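Local coordinates for protein oxalate biosynthetic component 1 (Burkholderia thailandensis, PDB 5IKY) that produces oxalate under quorum-sensing control as a bifunctional enzyme, combining serine hydrolase chemistry on an alpha/beta hydrolase fold with an additional lyase activity, at residues A[311-316]-A[338-343]; A[367-372]-A[441-446]; A[946-951]-A[964-969]. One frame throughout, in Å; residues are numbered along the deposited sequence.

Contact 1. Residues A[311-316]-A[338-343]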
ATOM      1  N   ALA A 311       0.763  18.443  13.161  1.00 42.74           N
ATOM      2  CA  ALA A 311       0.547  18.265  14.593  1.00 40.61           C
ATOM      3  C   ALA A 311      -0.668  19.065  15.071  1.00 41.25           C
ATOM      4  O   ALA A 311      -0.957  20.145  14.554  1.00 45.69           O
ATOM      5  CB  ALA A 311       1.791  18.667  15.373  1.00 38.32           C
ATOM      6  N   SER A 312      -1.373  18.526  16.060  1.00 43.81           N
ATOM      7  CA  SER A 312      -2.571  19.163  16.596  1.00 41.73           C
ATOM      8  C   SER A 312      -2.269  20.522  17.213  1.00 38.80           C
ATOM      9  O   SER A 312      -1.220  20.730  17.823  1.00 49.90           O
ATOM     10  CB  SER A 312      -3.236  18.256  17.634  1.00 37.26           C
ATOM     11  OG  SER A 312      -3.838  17.140  17.008  1.00 70.29           O
ATOM     12  N   PHE A 313      -3.210  21.446  17.051  1.00 42.19           N
ATOM     13  CA  PHE A 313      -3.040  22.813  17.511  1.00 43.31           C
ATOM     14  C   PHE A 313      -4.407  23.414  17.822  1.00 49.35           C
ATOM     15  O   PHE A 313      -5.258  23.519  16.942  1.00 57.72           O
ATOM     16  CB  PHE A 313      -2.306  23.641  16.449  1.00 43.08           C
ATOM     17  CG  PHE A 313      -1.894  25.011  16.912  1.00 48.31           C
ATOM     18  CD1 PHE A 313      -0.717  25.193  17.620  1.00 39.55           C
ATOM     19  CD2 PHE A 313      -2.676  26.119  16.624  1.00 47.00           C
ATOM     20  CE1 PHE A 313      -0.330  26.454  18.041  1.00 57.23           C
ATOM     21  CE2 PHE A 313      -2.294  27.384  17.043  1.00 39.55           C
ATOM     22  CZ  PHE A 313      -1.119  27.550  17.752  1.00 52.41           C
ATOM     23  N   SER A 314      -4.624  23.791  19.079  1.00 46.56           N
ATOM     24  CA  SER A 314      -5.890  24.398  19.479  1.00 52.38           C
ATOM     25  C   SER A 314      -5.670  25.769  20.107  1.00 45.74           C
ATOM     26  O   SER A 314      -5.229  25.872  21.250  1.00 47.04           O
ATOM     27  CB  SER A 314      -6.642  23.488  20.451  1.00 50.77           C
ATOM     28  OG  SER A 314      -7.054  22.290  19.812  1.00 69.30           O
ATOM     29  N   PRO A 315      -5.975  26.835  19.355  1.00 51.66           N
ATOM     30  CA  PRO A 315      -5.777  28.193  19.868  1.00 51.17           C
ATOM     31  C   PRO A 315      -6.850  28.584  20.883  1.00 58.52           C
ATOM     32  O   PRO A 315      -7.632  29.502  20.637  1.00 61.83           O
ATOM     33  CB  PRO A 315      -5.863  29.055  18.608  1.00 47.72           C
ATOM     34  CG  PRO A 315      -6.762  28.283  17.700  1.00 53.86           C
ATOM     35  CD  PRO A 315      -6.487  26.830  17.974  1.00 50.08           C
ATOM     36  N   GLY A 316      -6.879  27.883  22.012  1.00 46.27           N
ATOM     37  CA  GLY A 316      -7.829  28.166  23.071  1.00 52.11           C
ATOM     38  C   GLY A 316      -8.069  26.947  23.942  1.00 67.10           C
ATOM     39  O   GLY A 316      -7.670  25.840  23.583  1.00 54.22           O
ATOM     40  N   ALA A 338       6.629  28.199  17.012  1.00 38.89           N
ATOM     41  CA  ALA A 338       8.039  28.463  16.751  1.00 43.97           C
ATOM     42  C   ALA A 338       8.768  27.151  16.499  1.00 55.13           C
ATOM     43  O   ALA A 338       9.587  27.047  15.586  1.00 50.76           O
ATOM     44  CB  ALA A 338       8.669  29.211  17.905  1.00 39.70           C
ATOM     45  N   HIS A 339       8.443  26.149  17.310  1.00 44.63           N
ATOM     46  CA  HIS A 339       9.038  24.827  17.187  1.00 42.49           C
ATOM     47  C   HIS A 339       8.577  24.103  15.918  1.00 51.59           C
ATOM     48  O   HIS A 339       9.389  23.483  15.231  1.00 47.56           O
ATOM     49  CB  HIS A 339       8.711  23.981  18.416  1.00 44.36           C
ATOM     50  CG  HIS A 339       9.290  22.604  18.366  1.00 56.52           C
ATOM     51  ND1 HIS A 339      10.616  22.346  18.637  1.00 69.56           N
ATOM     52  CD2 HIS A 339       8.728  21.411  18.065  1.00 55.84           C
ATOM     53  CE1 HIS A 339      10.845  21.052  18.507  1.00 58.91           C
ATOM     54  NE2 HIS A 339       9.715  20.462  18.161  1.00 52.90           N
ATOM     55  N   PHE A 340       7.280  24.186  15.615  1.00 45.12           N
ATOM     56  CA  PHE A 340       6.730  23.610  14.384  1.00 39.92           C
ATOM     57  C   PHE A 340       7.514  24.085  13.160  1.00 53.31           C
ATOM     58  O   PHE A 340       7.777  23.319  12.233  1.00 50.58           O
ATOM     59  CB  PHE A 340       5.254  23.984  14.191  1.00 39.81           C
ATOM     60  CG  PHE A 340       4.293  23.276  15.114  1.00 47.17           C
ATOM     61  CD1 PHE A 340       4.720  22.678  16.283  1.00 39.94           C
ATOM     62  CD2 PHE A 340       2.944  23.215  14.796  1.00 45.47           C
ATOM     63  CE1 PHE A 340       3.822  22.054  17.124  1.00 50.86           C
ATOM     64  CE2 PHE A 340       2.043  22.579  15.629  1.00 59.63           C
ATOM     65  CZ  PHE A 340       2.483  21.996  16.794  1.00 36.91           C
ATOM     66  N   ALA A 341       7.881  25.360  13.173  1.00 37.67           N
ATOM     67  CA  ALA A 341       8.541  25.991  12.036  1.00 52.65           C
ATOM     68  C   ALA A 341       9.974  25.499  11.857  1.00 43.30           C
ATOM     69  O   ALA A 341      10.428  25.296  10.732  1.00 56.32           O
ATOM     70  CB  ALA A 341       8.519  27.507  12.194  1.00 37.77           C
ATOM     71  N   GLU A 342      10.683  25.308  12.965  1.00 44.46           N
ATOM     72  CA  GLU A 342      12.072  24.866  12.911  1.00 56.20           C
ATOM     73  C   GLU A 342      12.181  23.415  12.450  1.00 44.31           C
ATOM     74  O   GLU A 342      13.215  22.995  11.936  1.00 68.96           O
ATOM     75  CB  GLU A 342      12.739  25.031  14.279  1.00 37.98           C
ATOM     76  N   VAL A 343      11.106  22.658  12.629  1.00 45.35           N
ATOM     77  CA  VAL A 343      11.128  21.224  12.369  1.00 49.89           C
ATOM     78  C   VAL A 343      10.401  20.898  11.058  1.00 40.61           C
ATOM     79  O   VAL A 343      10.642  19.862  10.440  1.00 56.63           O
ATOM     80  CB  VAL A 343      10.503  20.449  13.561  1.00 39.34           C
ATOM     81  CG1 VAL A 343      10.563  18.957  13.345  1.00 57.75           C
ATOM     82  CG2 VAL A 343      11.226  20.804  14.849  1.00 53.39           C
TER
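Ala311, Phe313 and Phe340 meet inside a beta-alpha-beta crossover of the TIM-barrel part of the enzyme, a worked example of strand alternation: two apolar residues of the strand meet the helix, while the serine between them points the other way. After strand 310-313 and a connection carrying two short strands, the chain enters helix 330-343, which returns it to the parallel neighbouring strand 346-351. The short helix and strand segments run nearly antiparallel, at 157°, with their axes 11.3 Å apart at the closest approach.

Phe340 spans that gap. Its CG lies anti to the carbonyl carbon (chi1 -73°), which carries the far end of the ring off the helix and onto the strand. There Phe340 CZ comes within 3.7 Å of Ala311 CB, and Phe340 CE2 lies 3.9 Å from the same methyl, which meets the ring obliquely. Along the ring edge, close to its plane, Ser312 O is 4.0 Å from Phe340 CZ; this carbonyl oxygen also accepts a hydrogen bond from Thr280. The second aromatic joins more loosely, Phe313 CD1 standing 4.3 Å from Phe340 CE2 and approaching obliquely. Beyond this pair, Phe313 packs on Leu333 and Leu337 of the same helix, and Phe340 touches Leu298.

Ala311 and Phe313 direct their CB atoms at the helix, whereas Ser312 turns its own away from it, and its side chain ends about 5 Å from the bound magnesium ion, for which His227 and Glu477 are ligating residues. The contact is therefore held by dispersion forces between buried carbon atoms, without charge or side-chain hydrogen bonding, while the intervening serine of the same strand belongs to the metal's surroundings.

Contact 2. Residues A[367-372]-A[441-446]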
ATOM      1  N   PRO A 367      -0.526  34.596  12.601  1.00 46.49           N
ATOM      2  CA  PRO A 367       0.463  33.559  12.931  1.00 54.47           C
ATOM      3  C   PRO A 367       0.201  32.198  12.278  1.00 56.32           C
ATOM      4  O   PRO A 367       1.153  31.467  11.998  1.00 60.17           O
ATOM      5  CB  PRO A 367       0.350  33.442  14.456  1.00 41.37           C
ATOM      6  CG  PRO A 367      -0.107  34.784  14.892  1.00 47.34           C
ATOM      7  CD  PRO A 367      -1.061  35.233  13.822  1.00 46.42           C
ATOM      8  N   LEU A 368      -1.065  31.868  12.038  1.00 49.31           N
ATOM      9  CA  LEU A 368      -1.415  30.582  11.436  1.00 43.82           C
ATOM     10  C   LEU A 368      -1.124  30.551   9.940  1.00 44.25           C
ATOM     11  O   LEU A 368      -0.701  29.526   9.406  1.00 50.10           O
ATOM     12  CB  LEU A 368      -2.886  30.256  11.689  1.00 47.86           C
ATOM     13  CG  LEU A 368      -3.196  29.805  13.117  1.00 40.10           C
ATOM     14  CD1 LEU A 368      -4.681  29.533  13.290  1.00 45.88           C
ATOM     15  CD2 LEU A 368      -2.370  28.574  13.460  1.00 43.88           C
ATOM     16  N   VAL A 369      -1.359  31.672   9.263  1.00 52.09           N
ATOM     17  CA  VAL A 369      -1.008  31.785   7.852  1.00 47.42           C
ATOM     18  C   VAL A 369       0.503  31.655   7.702  1.00 58.98           C
ATOM     19  O   VAL A 369       0.993  30.905   6.855  1.00 43.24           O
ATOM     20  CB  VAL A 369      -1.487  33.118   7.247  1.00 50.90           C
ATOM     21  CG1 VAL A 369      -0.816  33.374   5.911  1.00 40.79           C
ATOM     22  CG2 VAL A 369      -3.001  33.119   7.099  1.00 41.25           C
ATOM     23  N   LYS A 370       1.232  32.369   8.555  1.00 43.77           N
ATOM     24  CA  LYS A 370       2.692  32.318   8.575  1.00 44.12           C
ATOM     25  C   LYS A 370       3.206  30.903   8.840  1.00 46.41           C
ATOM     26  O   LYS A 370       4.318  30.553   8.441  1.00 56.60           O
ATOM     27  CB  LYS A 370       3.242  33.285   9.630  1.00 40.60           C
ATOM     28  CG  LYS A 370       4.759  33.382   9.666  1.00 59.78           C
ATOM     29  CD  LYS A 370       5.238  34.170  10.876  1.00 66.61           C
ATOM     30  CE  LYS A 370       6.756  34.164  10.974  1.00 77.57           C
ATOM     31  NZ  LYS A 370       7.244  34.832  12.211  1.00 79.66           N
ATOM     32  N   ALA A 371       2.390  30.091   9.504  1.00 46.33           N
ATOM     33  CA  ALA A 371       2.774  28.722   9.836  1.00 38.05           C
ATOM     34  C   ALA A 371       2.711  27.802   8.617  1.00 58.14           C
ATOM     35  O   ALA A 371       3.121  26.643   8.689  1.00 41.50           O
ATOM     36  CB  ALA A 371       1.888  28.179  10.952  1.00 38.03           C
ATOM     37  N   GLY A 372       2.189  28.317   7.507  1.00 42.95           N
ATOM     38  CA  GLY A 372       2.152  27.563   6.266  1.00 37.62           C
ATOM     39  C   GLY A 372       0.764  27.357   5.686  1.00 44.16           C
ATOM     40  O   GLY A 372      -0.188  27.050   6.406  1.00 58.20           O
ATOM     41  N   ASP A 441     -13.757  32.604   4.996  1.00 56.36           N
ATOM     42  CA  ASP A 441     -13.713  34.046   4.766  1.00 55.29           C
ATOM     43  C   ASP A 441     -12.437  34.684   5.307  1.00 52.23           C
ATOM     44  O   ASP A 441     -11.959  35.683   4.769  1.00 78.65           O
ATOM     45  CB  ASP A 441     -14.934  34.726   5.389  1.00 59.24           C
ATOM     46  CG  ASP A 441     -16.221  34.401   4.655  1.00 86.54           C
ATOM     47  OD1 ASP A 441     -16.149  33.774   3.577  1.00 98.07           O
ATOM     48  OD2 ASP A 441     -17.304  34.778   5.152  1.00 89.82           O
ATOM     49  N   ASN A 442     -11.887  34.106   6.369  1.00 60.49           N
ATOM     50  CA  ASN A 442     -10.676  34.643   6.980  1.00 54.17           C
ATOM     51  C   ASN A 442      -9.410  33.890   6.575  1.00 61.55           C
ATOM     52  O   ASN A 442      -8.300  34.304   6.909  1.00 67.11           O
ATOM     53  CB  ASN A 442     -10.812  34.644   8.502  1.00 54.63           C
ATOM     54  CG  ASN A 442     -11.821  35.664   8.990  1.00 66.49           C
ATOM     55  OD1 ASN A 442     -11.466  36.799   9.312  1.00 63.89           O
ATOM     56  ND2 ASN A 442     -13.087  35.267   9.043  1.00 59.54           N
ATOM     57  N   PHE A 443      -9.576  32.791   5.850  1.00 47.17           N
ATOM     58  CA  PHE A 443      -8.434  32.027   5.364  1.00 51.57           C
ATOM     59  C   PHE A 443      -8.629  31.667   3.896  1.00 64.06           C
ATOM     60  O   PHE A 443      -9.252  30.652   3.578  1.00 56.59           O
ATOM     61  CB  PHE A 443      -8.225  30.762   6.203  1.00 42.10           C
ATOM     62  CG  PHE A 443      -7.792  31.038   7.616  1.00 46.63           C
ATOM     63  CD1 PHE A 443      -6.470  31.334   7.903  1.00 45.58           C
ATOM     64  CD2 PHE A 443      -8.704  30.998   8.660  1.00 43.82           C
ATOM     65  CE1 PHE A 443      -6.065  31.589   9.201  1.00 50.95           C
ATOM     66  CE2 PHE A 443      -8.304  31.252   9.961  1.00 48.33           C
ATOM     67  CZ  PHE A 443      -6.984  31.548  10.231  1.00 44.19           C
ATOM     68  N   PRO A 444      -8.098  32.511   2.996  1.00 64.92           N
ATOM     69  CA  PRO A 444      -8.231  32.340   1.543  1.00 76.53           C
ATOM     70  C   PRO A 444      -7.721  30.984   1.062  1.00 67.42           C
ATOM     71  O   PRO A 444      -8.245  30.441   0.091  1.00 88.84           O
ATOM     72  CB  PRO A 444      -7.383  33.485   0.971  1.00 68.24           C
ATOM     73  CG  PRO A 444      -6.523  33.954   2.107  1.00 60.96           C
ATOM     74  CD  PRO A 444      -7.327  33.717   3.339  1.00 63.09           C
ATOM     75  N   SER A 445      -6.713  30.446   1.739  1.00 58.93           N
ATOM     76  CA  SER A 445      -6.216  29.111   1.423  1.00 51.90           C
ATOM     77  C   SER A 445      -6.301  28.204   2.647  1.00 56.49           C
ATOM     78  O   SER A 445      -5.461  28.283   3.545  1.00 57.55           O
ATOM     79  CB  SER A 445      -4.774  29.178   0.910  1.00 48.11           C
ATOM     80  OG  SER A 445      -4.313  27.900   0.505  1.00 70.61           O
ATOM     81  N   CYS A 446      -7.317  27.346   2.687  1.00 50.28           N
ATOM     82  CA  CYS A 446      -7.488  26.449   3.821  1.00 63.57           C
ATOM     83  C   CYS A 446      -8.246  25.173   3.466  1.00 43.89           C
ATOM     84  O   CYS A 446      -9.061  25.155   2.545  1.00 62.35           O
ATOM     85  CB  CYS A 446      -8.210  27.167   4.964  1.00 67.05           C
ATOM     86  SG  CYS A 446      -9.982  27.387   4.702  1.00 64.79           S
TER
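Phe443, the residue that meets Leu368 and Val369, stands where helix 418-442 gives way to the connection leading into the next barrel strand. Just before it, Asn442 closes the helix; its backbone O accepts a hydrogen bond from the side-chain amide of Gln365, so the end of one helix is tied to the start of helix 365-370, while its own ND2 bonds to the O of Lys438.

Phe443 is the first residue to leave helical backbone angles, and its CB points toward helix 365-370. With CG anti to the carbonyl carbon (chi1 -67°), the ring reaches across to that helix. Val369 CG2 sits at the ring edge, near its plane, at 4.0 Å from Phe443 CD1. The same methyl is 4.0 Å from Phe443 CE1, so it is centred on one ring bond. The valine and the phenylalanine pass alongside one another, pointing opposite ways. Leu368 makes the lighter touch: its CB is 4.3 Å from Phe443 CE1, approaching obliquely. Further round, the rings of Phe443 and Phe377 meet with their planes at about 55°.

Pro444 follows, Ser445 forms a backbone hydrogen bond with Val375, and Cys446 starts strand 446-451, its side chain lying against Phe377.

Helix 365-370 is thus joined to the loop that follows helix 418-442. Phe443 is wedged between helix 365-370 and the start of strand 375-380, where it touches Val375, whereas Leu368 reaches Ile349 on strand 346-351.

Contact 3. Residues A[946-951]-A[964-969]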
ATOM      1  N   VAL A 946       6.603   1.950 -37.161  1.00 97.67           N
ATOM      2  CA  VAL A 946       6.974   3.282 -37.627  1.00 99.81           C
ATOM      3  C   VAL A 946       7.732   3.218 -38.951  1.00100.67           C
ATOM      4  O   VAL A 946       7.417   3.945 -39.894  1.00 97.35           O
ATOM      5  CB  VAL A 946       7.838   4.020 -36.581  1.00 88.20           C
ATOM      6  CG1 VAL A 946       8.479   5.259 -37.187  1.00 92.43           C
ATOM      7  CG2 VAL A 946       7.001   4.388 -35.364  1.00 74.14           C
ATOM      8  N   GLN A 947       8.728   2.340 -39.013  1.00 99.19           N
ATOM      9  CA  GLN A 947       9.531   2.171 -40.218  1.00100.21           C
ATOM     10  C   GLN A 947       8.698   1.633 -41.375  1.00102.17           C
ATOM     11  O   GLN A 947       8.943   1.968 -42.535  1.00113.87           O
ATOM     12  CB  GLN A 947      10.711   1.237 -39.948  1.00 92.60           C
ATOM     13  CG  GLN A 947      11.662   1.733 -38.877  1.00 85.64           C
ATOM     14  CD  GLN A 947      12.840   0.803 -38.677  1.00 92.02           C
ATOM     15  OE1 GLN A 947      13.705   0.685 -39.545  1.00 94.70           O
ATOM     16  NE2 GLN A 947      12.879   0.136 -37.530  1.00 91.99           N
ATOM     17  N   ALA A 948       7.717   0.796 -41.052  1.00 93.92           N
ATOM     18  CA  ALA A 948       6.825   0.233 -42.059  1.00 95.22           C
ATOM     19  C   ALA A 948       5.977   1.329 -42.696  1.00109.82           C
ATOM     20  O   ALA A 948       5.738   1.318 -43.903  1.00120.37           O
ATOM     21  CB  ALA A 948       5.938  -0.840 -41.447  1.00 81.34           C
ATOM     22  N   CYS A 949       5.528   2.274 -41.876  1.00110.28           N
ATOM     23  CA  CYS A 949       4.761   3.412 -42.369  1.00109.27           C
ATOM     24  C   CYS A 949       5.619   4.301 -43.264  1.00109.40           C
ATOM     25  O   CYS A 949       5.147   4.813 -44.278  1.00108.89           O
ATOM     26  CB  CYS A 949       4.194   4.228 -41.205  1.00 90.07           C
ATOM     27  SG  CYS A 949       2.964   3.361 -40.202  1.00113.62           S
ATOM     28  N   ARG A 950       6.881   4.476 -42.885  1.00106.03           N
ATOM     29  CA  ARG A 950       7.807   5.305 -43.650  1.00106.65           C
ATOM     30  C   ARG A 950       8.068   4.710 -45.032  1.00115.81           C
ATOM     31  O   ARG A 950       8.045   5.421 -46.037  1.00121.98           O
ATOM     32  CB  ARG A 950       9.126   5.478 -42.892  1.00 87.55           C
ATOM     33  N   ASP A 951       8.313   3.404 -45.078  1.00111.54           N
ATOM     34  CA  ASP A 951       8.517   2.714 -46.348  1.00119.97           C
ATOM     35  C   ASP A 951       7.200   2.530 -47.093  1.00124.48           C
ATOM     36  O   ASP A 951       7.131   2.734 -48.305  1.00131.74           O
ATOM     37  CB  ASP A 951       9.185   1.354 -46.128  1.00122.70           C
ATOM     38  CG  ASP A 951      10.685   1.465 -45.932  1.00125.60           C
ATOM     39  OD1 ASP A 951      11.246   2.543 -46.221  1.00130.61           O
ATOM     40  OD2 ASP A 951      11.302   0.470 -45.501  1.00119.72           O
ATOM     41  N   ALA A 964      -4.868  -2.745 -43.120  1.00119.20           N
ATOM     42  CA  ALA A 964      -5.015  -4.137 -43.524  1.00118.92           C
ATOM     43  C   ALA A 964      -3.690  -4.870 -43.373  1.00116.28           C
ATOM     44  O   ALA A 964      -3.654  -6.045 -43.006  1.00118.91           O
ATOM     45  CB  ALA A 964      -5.516  -4.226 -44.958  1.00124.13           C
ATOM     46  N   PHE A 965      -2.601  -4.161 -43.655  1.00107.39           N
ATOM     47  CA  PHE A 965      -1.260  -4.711 -43.515  1.00110.66           C
ATOM     48  C   PHE A 965      -0.952  -5.050 -42.059  1.00113.63           C
ATOM     49  O   PHE A 965      -0.365  -6.092 -41.766  1.00115.78           O
ATOM     50  CB  PHE A 965      -0.223  -3.726 -44.061  1.00116.40           C
ATOM     51  CG  PHE A 965       1.200  -4.133 -43.801  1.00117.94           C
ATOM     52  CD1 PHE A 965       1.920  -3.558 -42.765  1.00124.24           C
ATOM     53  CD2 PHE A 965       1.817  -5.091 -44.588  1.00110.00           C
ATOM     54  CE1 PHE A 965       3.229  -3.931 -42.521  1.00120.67           C
ATOM     55  CE2 PHE A 965       3.125  -5.468 -44.350  1.00103.06           C
ATOM     56  CZ  PHE A 965       3.832  -4.887 -43.316  1.00113.71           C
ATOM     57  N   PHE A 966      -1.356  -4.164 -41.152  1.00108.56           N
ATOM     58  CA  PHE A 966      -1.098  -4.348 -39.727  1.00104.14           C
ATOM     59  C   PHE A 966      -2.048  -5.362 -39.100  1.00 99.14           C
ATOM     60  O   PHE A 966      -1.792  -5.866 -38.006  1.00 99.04           O
ATOM     61  CB  PHE A 966      -1.200  -3.009 -38.990  1.00102.54           C
ATOM     62  CG  PHE A 966      -0.005  -2.120 -39.181  1.00 98.99           C
ATOM     63  CD1 PHE A 966       1.278  -2.621 -39.027  1.00 93.17           C
ATOM     64  CD2 PHE A 966      -0.161  -0.786 -39.528  1.00105.07           C
ATOM     65  CE1 PHE A 966       2.382  -1.809 -39.206  1.00 90.51           C
ATOM     66  CE2 PHE A 966       0.940   0.032 -39.710  1.00105.67           C
ATOM     67  CZ  PHE A 966       2.214  -0.481 -39.548  1.00 98.17           C
ATOM     68  N   ASP A 967      -3.142  -5.661 -39.794  1.00106.56           N
ATOM     69  CA  ASP A 967      -4.101  -6.644 -39.305  1.00108.46           C
ATOM     70  C   ASP A 967      -3.585  -8.057 -39.563  1.00109.04           C
ATOM     71  O   ASP A 967      -4.140  -9.035 -39.062  1.00108.02           O
ATOM     72  CB  ASP A 967      -5.468  -6.444 -39.963  1.00114.56           C
ATOM     73  CG  ASP A 967      -6.617  -6.841 -39.054  1.00129.37           C
ATOM     74  OD1 ASP A 967      -6.395  -7.644 -38.124  1.00126.11           O
ATOM     75  OD2 ASP A 967      -7.745  -6.350 -39.268  1.00143.47           O
ATOM     76  N   ARG A 968      -2.516  -8.154 -40.348  1.00106.81           N
ATOM     77  CA  ARG A 968      -1.881  -9.437 -40.627  1.00109.54           C
ATOM     78  C   ARG A 968      -0.749  -9.710 -39.640  1.00113.62           C
ATOM     79  O   ARG A 968       0.134 -10.529 -39.902  1.00112.22           O
ATOM     80  CB  ARG A 968      -1.352  -9.474 -42.061  1.00112.36           C
ATOM     81  CG  ARG A 968      -2.429  -9.334 -43.123  1.00110.08           C
ATOM     82  CD  ARG A 968      -3.546 -10.348 -42.920  1.00113.55           C
ATOM     83  NE  ARG A 968      -3.046 -11.718 -42.855  1.00126.32           N
ATOM     84  CZ  ARG A 968      -3.812 -12.784 -42.644  1.00132.71           C
ATOM     85  NH1 ARG A 968      -5.119 -12.639 -42.484  1.00135.94           N
ATOM     86  NH2 ARG A 968      -3.271 -13.995 -42.599  1.00136.33           N
ATOM     87  N   ALA A 969      -0.783  -9.018 -38.506  1.00116.48           N
ATOM     88  CA  ALA A 969       0.212  -9.205 -37.456  1.00 99.56           C
ATOM     89  C   ALA A 969      -0.438  -9.115 -36.079  1.00 98.91           C
ATOM     90  O   ALA A 969      -1.463  -8.455 -35.907  1.00 99.11           O
ATOM     91  CB  ALA A 969       1.326  -8.179 -37.587  1.00 90.92           C
TER
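Cys949 and Ala948 on one helix face Phe966 and Phe965 on the next, and the sulfur meets the Phe966 ring at its edge. Cys949 SG lies 3.9 Å from Phe966 CE2 and 5.1 Å from the centroid of the Phe966 ring, 87° off the ring normal; it is a sulfur-aromatic contact made in the plane of the ring. The cysteine places it there by holding SG anti to the carbonyl carbon (chi1 -66°). Ala948 works between the two aromatics: its CB is 4.2 Å from Phe966 CZ and also 4.2 Å from Phe965 CE1, oblique to both rings. Phe965 in turn backs its neighbour, with CD1 set 3.9 Å above one face of the Phe966 ring and displaced toward the rim.

Both helices, 937-955 and 959-966, lie in the crossover that links the parallel, adjacent strands 929-935 and 969-976 in the alpha/beta hydrolase part of the protein. A type I turn from Phe966 to Ala969 leads the chain into strand 969-976.

Farther out, Tyr876 of helix 870-879 packs on Ala948 and hydrogen-bonds through its OH to Asp951 OD2, while Leu884 touches Phe965. Within the turn, Asp967 OD1 accepts a hydrogen bond from the backbone N of Ala1098, and Arg968 pairs by backbone with Leu929.

Contacts 1 and 2 belong to one barrel and touch through Phe313 CE2 and Leu368 CD2, 3.8 Å apart; contact 3 lies in the hydrolase fold, its centre about 63 Å from that of contact 1. All three bury aromatic side chains, but they join different elements: strand to helix in contact 1, a helix to the loop after another helix in contact 2, and two successive helices in contact 3. Contact 1 is buried throughout and has a serine side chain about 5 Å from the magnesium ion, whereas contacts 2 and 3 each include a partly exposed residue, Val369 and Cys949. The ring edge meets a backbone oxygen in the first, a methyl in the second and a sulfur in the third.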